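Local atomic coordinates of Tle cognate immunity protein 4 C-terminal domain-containing protein (Pseudomonas aeruginosa PAO1, PDB entry 4R1D), a protein that binds Tle4, the lipase effector of the H2 type VI secretion system, and so probably protects its own cell from it. Residues D39-P42 with T43-A46. Numbering follows the deposited sequence.
Sequences DDKP and TELA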
# COMPACT_ATOMS: atom_id res chain seq x y z
N ASP B 39 19.45 -18.50 8.29
CA ASP B 39 20.73 -19.15 7.99
C ASP B 39 21.55 -19.39 9.24
O ASP B 39 22.60 -20.03 9.20
CB ASP B 39 21.55 -18.29 7.02
CG ASP B 39 20.96 -18.24 5.63
OD1 ASP B 39 20.44 -19.28 5.17
OD2 ASP B 39 20.99 -17.15 5.01
N ASP B 40 21.06 -18.87 10.37
CA ASP B 40 21.81 -18.87 11.62
C ASP B 40 22.33 -20.23 12.05
O ASP B 40 21.60 -21.22 12.04
CB ASP B 40 20.94 -18.34 12.76
CG ASP B 40 20.61 -16.87 12.60
OD1 ASP B 40 20.38 -16.43 11.46
OD2 ASP B 40 20.57 -16.16 13.63
N LYS B 41 23.59 -20.25 12.46
CA LYS B 41 24.12 -21.35 13.26
C LYS B 41 23.66 -21.11 14.69
O LYS B 41 23.29 -19.99 15.06
CB LYS B 41 25.65 -21.38 13.17
CG LYS B 41 26.18 -21.70 11.77
CD LYS B 41 27.69 -21.47 11.66
CE LYS B 41 28.02 -19.99 11.53
NZ LYS B 41 29.49 -19.75 11.43
N PRO B 42 23.66 -22.17 15.52
CA PRO B 42 23.10 -22.09 16.87
C PRO B 42 23.67 -20.95 17.72
O PRO B 42 22.90 -20.29 18.41
CB PRO B 42 23.47 -23.44 17.48
CG PRO B 42 23.53 -24.36 16.31
CD PRO B 42 24.10 -23.53 15.19
N THR B 43 24.99 -20.72 17.67
CA THR B 43 25.57 -19.63 18.45
C THR B 43 25.09 -18.27 17.93
O THR B 43 24.84 -17.34 18.70
CB THR B 43 27.11 -19.66 18.46
OG1 THR B 43 27.61 -19.28 17.17
CG2 THR B 43 27.60 -21.05 18.82
N GLU B 44 24.95 -18.18 16.61
CA GLU B 44 24.43 -16.97 15.98
C GLU B 44 22.98 -16.72 16.39
O GLU B 44 22.60 -15.58 16.69
CB GLU B 44 24.54 -17.06 14.46
CG GLU B 44 25.97 -17.10 13.94
CD GLU B 44 26.04 -17.34 12.44
OE1 GLU B 44 25.28 -18.20 11.93
OE2 GLU B 44 26.84 -16.66 11.76
N LEU B 45 22.17 -17.78 16.42
CA LEU B 45 20.77 -17.65 16.83
C LEU B 45 20.65 -17.16 18.27
O LEU B 45 19.87 -16.27 18.56
CB LEU B 45 20.01 -18.97 16.69
CG LEU B 45 18.54 -18.82 17.09
CD1 LEU B 45 17.77 -18.02 16.03
CD2 LEU B 45 17.85 -20.16 17.35
N ALA B 46 21.44 -17.75 19.16
CA ALA B 46 21.42 -17.35 20.57
C ALA B 46 21.72 -15.87 20.71
O ALA B 46 21.07 -15.16 21.48
CB ALA B 46 22.43 -18.17 21.37
O HOH W 1 25.21 -19.09 9.13
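Glu44 reaches back from the first turn of a helix to take the backbone N-H of Lys41, the residue at the N-cap position. The bond from Lys41 N to Glu44 OE1 is 2.7 Å long and almost perfectly straight, at 175°, and it enters on the anti lone pair, the one turned away from OE2. This is one half of a capping box, the bond from the third helical residue back to the N-cap N-H; the lysine side chain has no acceptor to give the reciprocal bond. Glu44 gets there with CG beside its own backbone N (chi1 -65°) and an extended chain beyond, which carries the carboxylate back past the start of the helix. OE1 has a second donor: a water 2.9 Å from it also gives a hydrogen to Asp39 O, at 2.8 Å, tying the incoming loop to the same oxygen.

Lys41 lies across this carboxylate with its aliphatic part. Bent at chi3 (-77°), its chain brings CE to 3.3 Å from Glu44 OE1, while NZ stays 4.1 Å from OE2, too far for a salt bridge, so any attraction between the charges is loose.

On the acceptor side, Lys41 O receives Leu45 N at 2.8 Å, and Pro42 O receives Ala46 N at 3.0 Å; these begin the helical ladder. Pro42 suits the first helical position, where a backbone N-H would have no carbonyl of a preceding turn to bond to. Asp40 sets its OD2 3.5 Å from Leu45 CA, but the main polar partner of that oxygen is Arg48, about one turn beyond Leu45 on the helix, in a salt bridge.

The whole arrangement is a solvent-facing corner of the N-terminal domain, where the chain leaves strand 33-38 and turns into helix 42-58, with Pro42 and Leu45 both resting on Trp105 in the loop between strands 92-100 and 107-115.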